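PDB 1XI1: DNA polymerase from Bacillus phage phi29, which replicates the viral DNA by protein-primed, strand-displacing synthesis with high processivity and fidelity, and proofreads it with a 3'-5' exonuclease. Local coordinates for residues G229-N234 and K311-L316. The protein carries 2 engineered substitutions. Residues are numbered along the deposited sequence; the frame is centred on the assembly and turned at random.
Sequences GFTWLN and KGNEYL
Tyr315 reaches from the strand 314-315 to the backbone and aromatic rings of residues 229-234. Its CB points toward that segment. CG lies anti to its own carbonyl carbon (chi1 -64°), which sends the ring across to Phe230 and Trp232. On the CD1-CE1 half of the ring, Tyr315 CD1 lies 4.2 Å from Trp232 CD1. Further out, Tyr315 CE1 comes 3.3 Å from the carbonyl O of Thr231, which lies at the ring edge, near its plane. On the CD2-CE2 half, Tyr315 CE2 is 3.3 Å from Phe230 CE1. Tyr315 CZ packs against both CD1 and CE1 of Phe230. At the tip, the backbone N of Thr231 donates a hydrogen bond to Tyr315 OH (3.2 Å, N-H...O 150°). The hydroxyl in turn donates a weak hydrogen bond to Gln303 OE1.

Both aromatic pairs are offset edge-to-face. Phe230 turns its edge to the Tyr315 face with the planes at 65° and the centroids 4.9 Å apart. Trp232 does the same with its five-membered ring, nearly perpendicular. The three rings form an aromatic cluster. Beside it, Asn313 sets OD1 3.9 Å from Thr231 CB.

The strand 231-233 is an outermost strand of the antiparallel palm sheet and pairs with strand 452-456, part of which belongs to the YCDTD motif. Thr231 OG1 hydrogen-bonds there to Asp456, a ligand of the catalytic magnesium. The strand 314-315 pairs with strand 303-304 in a separate sheet. Tyr315 thus joins this two-stranded antiparallel sheet to the margin of the polymerase palm, with Pro300 touching both Tyr315 and Trp232.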
loop_
_atom_site.group_PDB
_atom_site.type_symbol
_atom_site.label_atom_id
_atom_site.label_comp_id
_atom_site.label_asym_id
_atom_site.label_seq_id
_atom_site.Cartn_x
_atom_site.Cartn_y
_atom_site.Cartn_z
ATOM N N GLY C 229 -2.425 1.898 -11.444
ATOM C CA GLY C 229 -3.564 2.768 -11.658
ATOM C C GLY C 229 -3.286 3.886 -12.643
ATOM O O GLY C 229 -2.135 4.268 -12.886
ATOM N N PHE C 230 -4.351 4.415 -13.219
ATOM C CA PHE C 230 -4.233 5.505 -14.166
ATOM C C PHE C 230 -4.290 6.817 -13.375
ATOM O O PHE C 230 -5.308 7.129 -12.765
ATOM C CB PHE C 230 -5.386 5.441 -15.166
ATOM C CG PHE C 230 -5.334 6.502 -16.197
ATOM C CD1 PHE C 230 -4.385 6.449 -17.209
ATOM C CD2 PHE C 230 -6.191 7.596 -16.129
ATOM C CE1 PHE C 230 -4.291 7.471 -18.139
ATOM C CE2 PHE C 230 -6.105 8.621 -17.051
ATOM C CZ PHE C 230 -5.154 8.563 -18.060
ATOM N N THR C 231 -3.186 7.559 -13.376
ATOM C CA THR C 231 -3.072 8.840 -12.678
ATOM C C THR C 231 -2.565 9.869 -13.681
ATOM O O THR C 231 -1.382 9.905 -14.012
ATOM C CB THR C 231 -2.073 8.755 -11.519
ATOM O OG1 THR C 231 -2.574 7.845 -10.539
ATOM C CG2 THR C 231 -1.874 10.121 -10.878
ATOM N N TRP C 232 -3.469 10.721 -14.143
ATOM C CA TRP C 232 -3.133 11.699 -15.159
ATOM C C TRP C 232 -3.692 13.093 -14.884
ATOM O O TRP C 232 -4.786 13.252 -14.338
ATOM C CB TRP C 232 -3.671 11.182 -16.491
ATOM C CG TRP C 232 -3.593 12.130 -17.632
ATOM C CD1 TRP C 232 -2.488 12.428 -18.374
ATOM C CD2 TRP C 232 -4.680 12.865 -18.211
ATOM N NE1 TRP C 232 -2.823 13.298 -19.390
ATOM C CE2 TRP C 232 -4.162 13.581 -19.311
ATOM C CE3 TRP C 232 -6.038 12.985 -17.909
ATOM C CZ2 TRP C 232 -4.957 14.406 -20.111
ATOM C CZ3 TRP C 232 -6.831 13.806 -18.705
ATOM C CH2 TRP C 232 -6.286 14.505 -19.794
ATOM N N LEU C 233 -2.928 14.100 -15.284
ATOM C CA LEU C 233 -3.352 15.478 -15.117
ATOM C C LEU C 233 -3.356 16.155 -16.477
ATOM O O LEU C 233 -2.382 16.089 -17.223
ATOM C CB LEU C 233 -2.419 16.230 -14.163
ATOM C CG LEU C 233 -2.724 17.730 -14.045
ATOM C CD1 LEU C 233 -4.125 17.937 -13.459
ATOM C CD2 LEU C 233 -1.661 18.387 -13.179
ATOM N N ASN C 234 -4.473 16.799 -16.784
ATOM C CA ASN C 234 -4.651 17.490 -18.041
ATOM C C ASN C 234 -3.648 18.633 -18.086
ATOM O O ASN C 234 -3.672 19.510 -17.224
ATOM C CB ASN C 234 -6.067 18.045 -18.099
ATOM C CG ASN C 234 -6.480 18.426 -19.488
ATOM O OD1 ASN C 234 -5.659 18.876 -20.292
ATOM N ND2 ASN C 234 -7.773 18.266 -19.784
ATOM N N LYS C 311 9.363 7.319 -9.557
ATOM C CA LYS C 311 8.262 7.208 -10.498
ATOM C C LYS C 311 7.579 8.531 -10.829
ATOM O O LYS C 311 8.136 9.614 -10.631
ATOM C CB LYS C 311 7.220 6.231 -9.945
ATOM C CG LYS C 311 6.631 6.676 -8.613
ATOM C CD LYS C 311 5.524 5.761 -8.133
ATOM C CE LYS C 311 5.058 6.162 -6.741
ATOM N NZ LYS C 311 4.008 5.248 -6.212
ATOM N N GLY C 312 6.350 8.413 -11.326
ATOM C CA GLY C 312 5.570 9.571 -11.703
ATOM C C GLY C 312 4.986 9.338 -13.080
ATOM O O GLY C 312 5.331 10.030 -14.036
ATOM N N ASN C 313 4.113 8.341 -13.174
ATOM C CA ASN C 313 3.459 7.971 -14.423
ATOM C C ASN C 313 3.660 8.934 -15.592
ATOM O O ASN C 313 3.213 10.075 -15.557
ATOM C CB ASN C 313 1.960 7.782 -14.181
ATOM C CG ASN C 313 1.665 6.663 -13.202
ATOM O OD1 ASN C 313 0.514 6.245 -13.048
ATOM N ND2 ASN C 313 2.703 6.171 -12.529
ATOM N N GLU C 314 4.334 8.464 -16.632
ATOM C CA GLU C 314 4.571 9.277 -17.819
ATOM C C GLU C 314 3.784 8.671 -18.973
ATOM O O GLU C 314 3.969 7.503 -19.316
ATOM C CB GLU C 314 6.060 9.282 -18.160
ATOM C CG GLU C 314 6.944 9.746 -17.012
ATOM C CD GLU C 314 8.404 9.383 -17.210
ATOM O OE1 GLU C 314 8.696 8.183 -17.394
ATOM O OE2 GLU C 314 9.260 10.292 -17.176
ATOM N N TYR C 315 2.897 9.458 -19.565
ATOM C CA TYR C 315 2.099 8.967 -20.677
ATOM C C TYR C 315 2.556 9.496 -22.037
ATOM O O TYR C 315 2.538 10.702 -22.295
ATOM C CB TYR C 315 0.622 9.292 -20.450
ATOM C CG TYR C 315 0.041 8.592 -19.242
ATOM C CD1 TYR C 315 0.165 9.141 -17.964
ATOM C CD2 TYR C 315 -0.590 7.358 -19.368
ATOM C CE1 TYR C 315 -0.323 8.478 -16.842
ATOM C CE2 TYR C 315 -1.080 6.685 -18.255
ATOM C CZ TYR C 315 -0.942 7.249 -16.993
ATOM O OH TYR C 315 -1.405 6.581 -15.879
ATOM N N LEU C 316 2.965 8.570 -22.901
ATOM C CA LEU C 316 3.441 8.897 -24.242
ATOM C C LEU C 316 2.296 9.361 -25.135
ATOM O O LEU C 316 1.174 8.866 -25.042
ATOM C CB LEU C 316 4.111 7.673 -24.866
ATOM C CG LEU C 316 5.122 7.000 -23.936
ATOM C CD1 LEU C 316 5.606 5.693 -24.538
ATOM C CD2 LEU C 316 6.287 7.948 -23.685
#